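Type II restriction enzyme SfiI (PDB 2EZV) recognises the double-stranded DNA sequence GGCCNNNNNGGCC as a tetrameric type II restriction endonuclease and cleaves within it. Local coordinates at residues Y5-E17 / L184-N196. Residues are numbered along the deposited sequence; the frame is centred on the assembly and turned at random.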
loop_
_atom_site.group_PDB
_atom_site.type_symbol
_atom_site.label_atom_id
_atom_site.label_comp_id
_atom_site.label_asym_id
_atom_site.label_seq_id
_atom_site.Cartn_x
_atom_site.Cartn_y
_atom_site.Cartn_z
ATOM N N TYR D 5 -7.942 -18.033 -18.629
ATOM C CA TYR D 5 -9.082 -17.334 -19.194
ATOM C C TYR D 5 -9.607 -17.964 -20.488
ATOM O O TYR D 5 -10.783 -17.823 -20.812
ATOM C CB TYR D 5 -8.721 -15.875 -19.432
ATOM C CG TYR D 5 -7.974 -15.628 -20.715
ATOM C CD1 TYR D 5 -8.649 -15.198 -21.859
ATOM C CD2 TYR D 5 -6.598 -15.837 -20.797
ATOM C CE1 TYR D 5 -7.975 -14.978 -23.048
ATOM C CE2 TYR D 5 -5.910 -15.625 -21.988
ATOM C CZ TYR D 5 -6.610 -15.195 -23.107
ATOM O OH TYR D 5 -5.955 -14.990 -24.289
ATOM N N ARG D 6 -8.748 -18.656 -21.231
ATOM C CA ARG D 6 -9.187 -19.283 -22.474
ATOM C C ARG D 6 -10.243 -20.358 -22.216
ATOM O O ARG D 6 -11.062 -20.648 -23.081
ATOM C CB ARG D 6 -7.984 -19.866 -23.229
ATOM C CG ARG D 6 -7.069 -18.788 -23.819
ATOM C CD ARG D 6 -5.713 -19.325 -24.246
ATOM N NE ARG D 6 -5.023 -19.998 -23.154
ATOM C CZ ARG D 6 -3.760 -20.409 -23.206
ATOM N NH1 ARG D 6 -3.038 -20.207 -24.305
ATOM N NH2 ARG D 6 -3.218 -21.030 -22.164
ATOM N N GLU D 7 -10.237 -20.937 -21.021
ATOM C CA GLU D 7 -11.221 -21.951 -20.692
ATOM C C GLU D 7 -12.542 -21.301 -20.295
ATOM O O GLU D 7 -13.519 -21.994 -20.014
ATOM C CB GLU D 7 -10.741 -22.814 -19.541
ATOM C CG GLU D 7 -9.378 -23.390 -19.720
ATOM C CD GLU D 7 -9.035 -24.328 -18.597
ATOM O OE1 GLU D 7 -9.518 -24.088 -17.466
ATOM O OE2 GLU D 7 -8.284 -25.295 -18.843
ATOM N N LEU D 8 -12.571 -19.974 -20.229
ATOM C CA LEU D 8 -13.807 -19.281 -19.884
ATOM C C LEU D 8 -14.636 -19.174 -21.147
ATOM O O LEU D 8 -14.091 -19.100 -22.247
ATOM C CB LEU D 8 -13.537 -17.861 -19.368
ATOM C CG LEU D 8 -12.857 -17.669 -18.013
ATOM C CD1 LEU D 8 -12.897 -16.188 -17.639
ATOM C CD2 LEU D 8 -13.573 -18.492 -16.964
ATOM N N SER D 9 -15.952 -19.171 -20.996
ATOM C CA SER D 9 -16.819 -19.026 -22.150
ATOM C C SER D 9 -16.794 -17.534 -22.488
ATOM O O SER D 9 -16.378 -16.712 -21.668
ATOM C CB SER D 9 -18.239 -19.449 -21.795
ATOM O OG SER D 9 -18.770 -18.591 -20.801
ATOM N N LEU D 10 -17.230 -17.181 -23.689
ATOM C CA LEU D 10 -17.260 -15.782 -24.089
ATOM C C LEU D 10 -18.072 -14.941 -23.098
ATOM O O LEU D 10 -17.651 -13.860 -22.693
ATOM C CB LEU D 10 -17.848 -15.650 -25.499
ATOM C CG LEU D 10 -16.871 -15.647 -26.679
ATOM C CD1 LEU D 10 -15.834 -16.732 -26.505
ATOM C CD2 LEU D 10 -17.649 -15.818 -27.981
ATOM N N ASP D 11 -19.233 -15.440 -22.701
ATOM C CA ASP D 11 -20.066 -14.693 -21.765
ATOM C C ASP D 11 -19.346 -14.387 -20.461
ATOM O O ASP D 11 -19.388 -13.255 -19.968
ATOM C CB ASP D 11 -21.358 -15.456 -21.467
ATOM C CG ASP D 11 -22.430 -15.196 -22.494
ATOM O OD1 ASP D 11 -22.194 -14.364 -23.397
ATOM O OD2 ASP D 11 -23.510 -15.816 -22.396
ATOM N N GLU D 12 -18.685 -15.396 -19.909
ATOM C CA GLU D 12 -17.960 -15.233 -18.657
ATOM C C GLU D 12 -16.818 -14.246 -18.839
ATOM O O GLU D 12 -16.520 -13.461 -17.938
ATOM C CB GLU D 12 -17.438 -16.591 -18.178
ATOM C CG GLU D 12 -18.549 -17.630 -18.089
ATOM C CD GLU D 12 -18.043 -19.037 -17.836
ATOM O OE1 GLU D 12 -16.983 -19.415 -18.382
ATOM O OE2 GLU D 12 -18.725 -19.773 -17.103
ATOM N N LEU D 13 -16.192 -14.279 -20.015
ATOM C CA LEU D 13 -15.098 -13.365 -20.323
ATOM C C LEU D 13 -15.593 -11.921 -20.307
ATOM O O LEU D 13 -14.957 -11.050 -19.725
ATOM C CB LEU D 13 -14.491 -13.686 -21.690
ATOM C CG LEU D 13 -13.376 -12.740 -22.142
ATOM C CD1 LEU D 13 -12.312 -12.675 -21.060
ATOM C CD2 LEU D 13 -12.774 -13.214 -23.453
ATOM N N GLU D 14 -16.732 -11.665 -20.940
ATOM C CA GLU D 14 -17.279 -10.304 -20.963
ATOM C C GLU D 14 -17.611 -9.884 -19.534
ATOM O O GLU D 14 -17.467 -8.722 -19.154
ATOM C CB GLU D 14 -18.557 -10.237 -21.813
ATOM C CG GLU D 14 -18.377 -10.601 -23.284
ATOM C CD GLU D 14 -19.356 -9.867 -24.177
ATOM O OE1 GLU D 14 -19.982 -10.507 -25.051
ATOM O OE2 GLU D 14 -19.495 -8.634 -24.009
ATOM N N SER D 15 -18.061 -10.853 -18.750
ATOM C CA SER D 15 -18.423 -10.619 -17.370
ATOM C C SER D 15 -17.252 -10.080 -16.557
ATOM O O SER D 15 -17.430 -9.171 -15.743
ATOM C CB SER D 15 -18.944 -11.917 -16.747
ATOM O OG SER D 15 -19.310 -11.717 -15.399
ATOM N N VAL D 16 -16.059 -10.627 -16.768
ATOM C CA VAL D 16 -14.911 -10.145 -16.013
ATOM C C VAL D 16 -14.505 -8.760 -16.490
ATOM O O VAL D 16 -13.933 -7.979 -15.724
ATOM C CB VAL D 16 -13.670 -11.081 -16.114
ATOM C CG1 VAL D 16 -14.095 -12.483 -16.469
ATOM C CG2 VAL D 16 -12.675 -10.526 -17.085
ATOM N N GLU D 17 -14.777 -8.452 -17.753
ATOM C CA GLU D 17 -14.423 -7.129 -18.250
ATOM C C GLU D 17 -15.404 -6.158 -17.611
ATOM O O GLU D 17 -15.042 -5.053 -17.214
ATOM C CB GLU D 17 -14.495 -7.068 -19.782
ATOM C CG GLU D 17 -13.259 -7.646 -20.462
ATOM C CD GLU D 17 -13.327 -7.638 -21.988
ATOM O OE1 GLU D 17 -12.303 -7.959 -22.628
ATOM O OE2 GLU D 17 -14.393 -7.323 -22.559
ATOM N N LEU D 184 -14.445 3.605 -21.241
ATOM C CA LEU D 184 -14.742 2.572 -22.231
ATOM C C LEU D 184 -14.031 1.244 -21.975
ATOM O O LEU D 184 -12.868 1.207 -21.569
ATOM C CB LEU D 184 -14.375 3.052 -23.636
ATOM C CG LEU D 184 -15.114 4.229 -24.275
ATOM C CD1 LEU D 184 -14.843 5.527 -23.539
ATOM C CD2 LEU D 184 -14.652 4.348 -25.701
ATOM N N SER D 185 -14.753 0.159 -22.230
ATOM C CA SER D 185 -14.237 -1.189 -22.072
ATOM C C SER D 185 -14.216 -1.805 -23.464
ATOM O O SER D 185 -15.271 -2.060 -24.058
ATOM C CB SER D 185 -15.154 -1.999 -21.141
ATOM O OG SER D 185 -14.733 -3.354 -21.033
ATOM N N LEU D 186 -13.022 -2.027 -24.000
ATOM C CA LEU D 186 -12.904 -2.612 -25.323
ATOM C C LEU D 186 -12.803 -4.117 -25.215
ATOM O O LEU D 186 -11.941 -4.650 -24.514
ATOM C CB LEU D 186 -11.696 -2.049 -26.061
ATOM C CG LEU D 186 -11.747 -0.530 -26.258
ATOM C CD1 LEU D 186 -10.597 -0.105 -27.158
ATOM C CD2 LEU D 186 -13.086 -0.119 -26.862
ATOM N N PRO D 187 -13.684 -4.827 -25.927
ATOM C CA PRO D 187 -13.708 -6.285 -25.912
ATOM C C PRO D 187 -12.401 -6.979 -26.281
ATOM O O PRO D 187 -11.703 -6.591 -27.223
ATOM C CB PRO D 187 -14.865 -6.624 -26.857
ATOM C CG PRO D 187 -14.917 -5.441 -27.778
ATOM C CD PRO D 187 -14.698 -4.290 -26.851
ATOM N N HIS D 188 -12.077 -8.008 -25.507
ATOM C CA HIS D 188 -10.876 -8.793 -25.725
ATOM C C HIS D 188 -10.910 -9.424 -27.122
ATOM O O HIS D 188 -11.982 -9.652 -27.696
ATOM C CB HIS D 188 -10.788 -9.877 -24.645
ATOM C CG HIS D 188 -9.539 -10.698 -24.702
ATOM N ND1 HIS D 188 -9.354 -11.712 -25.616
ATOM C CD2 HIS D 188 -8.415 -10.661 -23.949
ATOM C CE1 HIS D 188 -8.172 -12.268 -25.422
ATOM N NE2 HIS D 188 -7.582 -11.648 -24.417
ATOM N N ALA D 189 -9.730 -9.698 -27.663
ATOM C CA ALA D 189 -9.605 -10.302 -28.981
ATOM C C ALA D 189 -10.549 -11.498 -29.166
ATOM O O ALA D 189 -11.196 -11.621 -30.203
ATOM C CB ALA D 189 -8.155 -10.736 -29.209
ATOM N N ARG D 190 -10.627 -12.368 -28.162
ATOM C CA ARG D 190 -11.486 -13.553 -28.228
ATOM C C ARG D 190 -12.931 -13.248 -28.591
ATOM O O ARG D 190 -13.676 -14.153 -28.982
ATOM C CB ARG D 190 -11.501 -14.298 -26.894
ATOM C CG ARG D 190 -10.338 -15.234 -26.640
ATOM C CD ARG D 190 -10.637 -16.051 -25.388
ATOM N NE ARG D 190 -11.800 -16.902 -25.598
ATOM C CZ ARG D 190 -12.476 -17.514 -24.633
ATOM N NH1 ARG D 190 -12.117 -17.373 -23.365
ATOM N NH2 ARG D 190 -13.514 -18.281 -24.939
ATOM N N LEU D 191 -13.319 -11.983 -28.452
ATOM C CA LEU D 191 -14.682 -11.547 -28.722
ATOM C C LEU D 191 -14.889 -10.910 -30.095
ATOM O O LEU D 191 -15.925 -10.288 -30.343
ATOM C CB LEU D 191 -15.117 -10.557 -27.635
ATOM C CG LEU D 191 -15.111 -11.121 -26.212
ATOM C CD1 LEU D 191 -15.232 -9.996 -25.195
ATOM C CD2 LEU D 191 -16.251 -12.114 -26.069
ATOM N N LYS D 192 -13.920 -11.071 -30.990
ATOM C CA LYS D 192 -14.025 -10.485 -32.323
ATOM C C LYS D 192 -15.298 -10.876 -33.071
ATOM O O LYS D 192 -16.016 -10.009 -33.562
ATOM C CB LYS D 192 -12.798 -10.843 -33.171
ATOM C CG LYS D 192 -12.879 -10.278 -34.574
ATOM C CD LYS D 192 -11.539 -10.300 -35.283
ATOM C CE LYS D 192 -11.695 -9.781 -36.704
ATOM N NZ LYS D 192 -12.442 -8.486 -36.755
ATOM N N GLN D 193 -15.578 -12.174 -33.155
ATOM C CA GLN D 193 -16.766 -12.647 -33.858
ATOM C C GLN D 193 -18.040 -11.938 -33.379
ATOM O O GLN D 193 -18.952 -11.684 -34.172
ATOM C CB GLN D 193 -16.906 -14.160 -33.688
ATOM N N ARG D 194 -18.093 -11.616 -32.087
ATOM C CA ARG D 194 -19.251 -10.941 -31.510
ATOM C C ARG D 194 -19.338 -9.440 -31.792
ATOM O O ARG D 194 -20.427 -8.919 -32.007
ATOM C CB ARG D 194 -19.290 -11.138 -29.987
ATOM C CG ARG D 194 -19.684 -12.524 -29.519
ATOM C CD ARG D 194 -19.925 -12.530 -28.010
ATOM N NE ARG D 194 -20.375 -13.835 -27.537
ATOM C CZ ARG D 194 -20.657 -14.119 -26.272
ATOM N NH1 ARG D 194 -20.537 -13.190 -25.334
ATOM N NH2 ARG D 194 -21.061 -15.336 -25.946
ATOM N N TYR D 195 -18.203 -8.747 -31.786
ATOM C CA TYR D 195 -18.201 -7.299 -32.001
ATOM C C TYR D 195 -17.678 -6.764 -33.348
ATOM O O TYR D 195 -17.893 -5.595 -33.666
ATOM C CB TYR D 195 -17.437 -6.607 -30.858
ATOM C CG TYR D 195 -18.113 -6.710 -29.504
ATOM C CD1 TYR D 195 -17.896 -7.807 -28.663
ATOM C CD2 TYR D 195 -19.002 -5.727 -29.082
ATOM C CE1 TYR D 195 -18.556 -7.917 -27.435
ATOM C CE2 TYR D 195 -19.667 -5.829 -27.866
ATOM C CZ TYR D 195 -19.442 -6.923 -27.049
ATOM O OH TYR D 195 -20.135 -7.009 -25.865
ATOM N N ASN D 196 -16.983 -7.591 -34.125
ATOM C CA ASN D 196 -16.471 -7.151 -35.427
ATOM C C ASN D 196 -16.308 -8.317 -36.403
ATOM O O ASN D 196 -15.191 -8.642 -36.822
ATOM C CB ASN D 196 -15.131 -6.421 -35.260
HETATM O O HOH W 1 -20.870 -17.329 -24.014
HETATM O O HOH W 2 -9.823 -6.305 -23.246
#
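Ser185, in strand 176-186, rests its OG against CB of Glu17, whose extended chain carries its carboxylate on to the loop that follows. There Glu17 OE1 takes a weak hydrogen bond from His188 N (2.9 Å), while OE2 forms a salt bridge with Arg233. A chi1 of -176° turns the imidazole of His188 away from its own backbone N and across to the Tyr5 ring, which it meets obliquely, CE1 to CE1 at 3.6 Å; its ND1 accepts from Arg190 N. Arg190, bent at chi3, runs past Tyr5 and Leu13 and grips Leu8 O end-on, NH1 and NH2 each 2.9 Å from that oxygen, which lies in the guanidinium plane. Cutting this side chain back to an alanine is likely to strip Leu8 O of both donors and leave a gap where CD lies between Tyr5 and Leu13. Leu191 inserts its methyls between Leu10 and Glu14, CD2 lying 3.6 Å from Leu10 CG. The extended Arg194 lays one guanidinium face over Leu10 CB and bridges two acids: NH1 and NH2 both reach Asp11 OD1, and NH1 also meets the anti lone pair of Glu14 OE1 at 2.8 Å. Tyr195 OH donates to Glu14 OE2 (2.5 Å), an oxygen that Arg233 also engages. The salt-bridge network of Asp11, Glu14 and Arg194 thus ties the N-terminal turns of helix 10-41 to short helix 192-195, while the Glu17 and Arg190 bonds hold the loop leaving the central mixed sheet of this PDDEXK-clan nuclease.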